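Local coordinates for protein 3'-5' exonuclease crn-4 (Caenorhabditis elegans, PDB 5DK5) that digests RNA and DNA as a 3'-5' exonuclease of the DEDDh family and takes part in apoptotic DNA degradation, at residues 141-146 and 275-280. Sequence-based numbering, arbitrary orientation.
With ZN (zinc ion), chain I.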
loop_
_atom_site.group_PDB
_atom_site.type_symbol
_atom_site.label_atom_id
_atom_site.label_comp_id
_atom_site.label_asym_id
_atom_site.label_seq_id
_atom_site.Cartn_x
_atom_site.Cartn_y
_atom_site.Cartn_z
ATOM N N MET B 141 15.457 10.733 -17.674
ATOM C CA MET B 141 14.285 11.435 -18.179
ATOM C C MET B 141 14.455 11.717 -19.676
ATOM O O MET B 141 15.367 12.448 -20.061
ATOM C CB MET B 141 14.073 12.740 -17.412
ATOM C CG MET B 141 12.696 13.350 -17.603
ATOM S SD MET B 141 11.406 12.418 -16.755
ATOM C CE MET B 141 9.993 13.476 -17.046
ATOM N N PRO B 142 13.586 11.136 -20.526
ATOM C CA PRO B 142 13.774 11.298 -21.973
ATOM C C PRO B 142 13.470 12.710 -22.465
ATOM O O PRO B 142 12.727 13.453 -21.823
ATOM C CB PRO B 142 12.788 10.290 -22.571
ATOM C CG PRO B 142 11.723 10.162 -21.553
ATOM C CD PRO B 142 12.398 10.316 -20.218
ATOM N N ALA B 143 14.039 13.063 -23.612
ATOM C CA ALA B 143 13.898 14.404 -24.159
ATOM C C ALA B 143 12.456 14.725 -24.536
ATOM O O ALA B 143 12.044 15.883 -24.479
ATOM C CB ALA B 143 14.803 14.568 -25.369
ATOM N N PHE B 144 11.693 13.707 -24.927
ATOM C CA PHE B 144 10.312 13.925 -25.357
ATOM C C PHE B 144 9.333 13.981 -24.179
ATOM O O PHE B 144 8.134 14.184 -24.378
ATOM C CB PHE B 144 9.872 12.845 -26.357
ATOM C CG PHE B 144 10.195 11.438 -25.936
ATOM C CD1 PHE B 144 9.484 10.817 -24.923
ATOM C CD2 PHE B 144 11.194 10.726 -26.580
ATOM C CE1 PHE B 144 9.777 9.519 -24.547
ATOM C CE2 PHE B 144 11.490 9.428 -26.209
ATOM C CZ PHE B 144 10.780 8.823 -25.193
ATOM N N PHE B 145 9.844 13.803 -22.962
ATOM C CA PHE B 145 9.051 14.013 -21.751
ATOM C C PHE B 145 9.402 15.343 -21.076
ATOM O O PHE B 145 8.755 15.739 -20.105
ATOM C CB PHE B 145 9.255 12.868 -20.749
ATOM C CG PHE B 145 8.436 11.627 -21.031
ATOM C CD1 PHE B 145 7.542 11.567 -22.091
ATOM C CD2 PHE B 145 8.553 10.520 -20.208
ATOM C CE1 PHE B 145 6.794 10.424 -22.325
ATOM C CE2 PHE B 145 7.808 9.376 -20.436
ATOM C CZ PHE B 145 6.928 9.328 -21.494
ATOM N N ARG B 146 10.427 16.024 -21.582
ATOM C CA ARG B 146 10.860 17.296 -21.009
ATOM C C ARG B 146 10.336 18.479 -21.828
ATOM O O ARG B 146 10.658 19.637 -21.551
ATOM C CB ARG B 146 12.385 17.338 -20.906
ATOM C CG ARG B 146 12.934 16.393 -19.841
ATOM C CD ARG B 146 14.430 16.554 -19.636
ATOM N NE ARG B 146 14.795 17.925 -19.289
ATOM C CZ ARG B 146 15.995 18.293 -18.852
ATOM N NH1 ARG B 146 16.956 17.392 -18.698
ATOM N NH2 ARG B 146 16.233 19.565 -18.562
ATOM N N LYS B 275 22.335 22.543 -22.368
ATOM C CA LYS B 275 23.081 21.318 -22.628
ATOM C C LYS B 275 22.123 20.195 -23.000
ATOM O O LYS B 275 20.931 20.261 -22.699
ATOM C CB LYS B 275 23.924 20.928 -21.411
ATOM C CG LYS B 275 25.074 21.886 -21.144
ATOM C CD LYS B 275 26.081 21.306 -20.166
ATOM C CE LYS B 275 25.512 21.203 -18.761
ATOM N NZ LYS B 275 26.545 20.766 -17.780
ATOM N N GLY B 276 22.648 19.175 -23.669
ATOM C CA GLY B 276 21.847 18.033 -24.068
ATOM C C GLY B 276 21.200 17.374 -22.868
ATOM O O GLY B 276 21.790 17.307 -21.791
ATOM N N MET B 277 19.979 16.883 -23.057
ATOM C CA MET B 277 19.225 16.257 -21.978
ATOM C C MET B 277 19.758 14.862 -21.648
ATOM O O MET B 277 19.194 14.155 -20.813
ATOM C CB MET B 277 17.743 16.191 -22.350
ATOM C CG MET B 277 17.088 17.561 -22.426
ATOM S SD MET B 277 15.468 17.545 -23.210
ATOM C CE MET B 277 14.954 19.239 -22.938
ATOM N N ASP B 278 20.844 14.477 -22.314
ATOM C CA ASP B 278 21.566 13.251 -21.984
ATOM C C ASP B 278 22.623 13.523 -20.911
ATOM O O ASP B 278 23.128 12.595 -20.278
ATOM C CB ASP B 278 22.219 12.646 -23.234
ATOM C CG ASP B 278 22.881 13.689 -24.118
ATOM O OD1 ASP B 278 23.252 14.763 -23.602
ATOM O OD2 ASP B 278 23.026 13.433 -25.332
ATOM N N VAL B 279 22.952 14.798 -20.720
ATOM C CA VAL B 279 23.874 15.224 -19.669
ATOM C C VAL B 279 23.092 15.914 -18.556
ATOM O O VAL B 279 23.276 15.619 -17.373
ATOM C CB VAL B 279 24.955 16.184 -20.212
ATOM C CG1 VAL B 279 25.899 16.627 -19.097
ATOM C CG2 VAL B 279 25.737 15.523 -21.336
ATOM N N CYS B 280 22.221 16.837 -18.947
ATOM C CA CYS B 280 21.369 17.547 -18.003
ATOM C C CYS B 280 20.291 16.626 -17.435
ATOM O O CYS B 280 19.682 15.845 -18.167
ATOM C CB CYS B 280 20.725 18.757 -18.681
ATOM S SG CYS B 280 19.418 19.535 -17.710
HETATM ZN ZN ZN I . 19.437 21.879 -17.622
HETATM O O HOH W 1 16.868 14.329 -18.959
#
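Arg-146 reaches out of the loop 141-146 to the zinc-bound thiolate of Cys-280. Its NH2 donates to Cys-280 SG at 3.3 Å, the sulfur lying in the guanidinium plane and the N-H pointing at it fairly well (155°). NH1 of Arg-146 adds a weak second bond to the same atom, so the two terminal nitrogens straddle Cys-280 SG. That sulfur is also bonded to the zinc ion at 2.3 Å; the arginine therefore acts from the second shell, and its positive charge would be expected to temper the negative charge of the thiolates. NH2 of Arg-146 is held as well by the carbonyl of Leu-218, and the chain bends at chi3 (57°), which turns NE out of the extended line of the preceding carbons.

Van der Waals contact comes from Met-277, whose side chain runs past that of Arg-146 in the opposite direction. Met-277 CG lies over one face of the guanidinium, toward its rim, 3.7 Å from Arg-146 NH1. Beyond CG the methionine is extended: Met-277 SD packs against Ala-143 CB at 3.7 Å, and Met-277 CE comes to 3.8 Å from Arg-146 CB.

A water at the guanidinium edge joins the backbones. It accepts from Arg-146 NH1 (3.1 Å) and lies within hydrogen-bonding distance of the carbonyl oxygens of Met-141 and Met-277.

Within the loop 275-280, Gly-276 O accepts from the amides of both Val-279 and Cys-280, closing a tight turn that ends at the zinc ligand Cys-280. Cys-220, Cys-270 and Cys-273 complete the site, and the contact ties this Cys4 zinc site, probably structural, to the loop leading into strand 147-150 of the RNase H-like exonuclease fold.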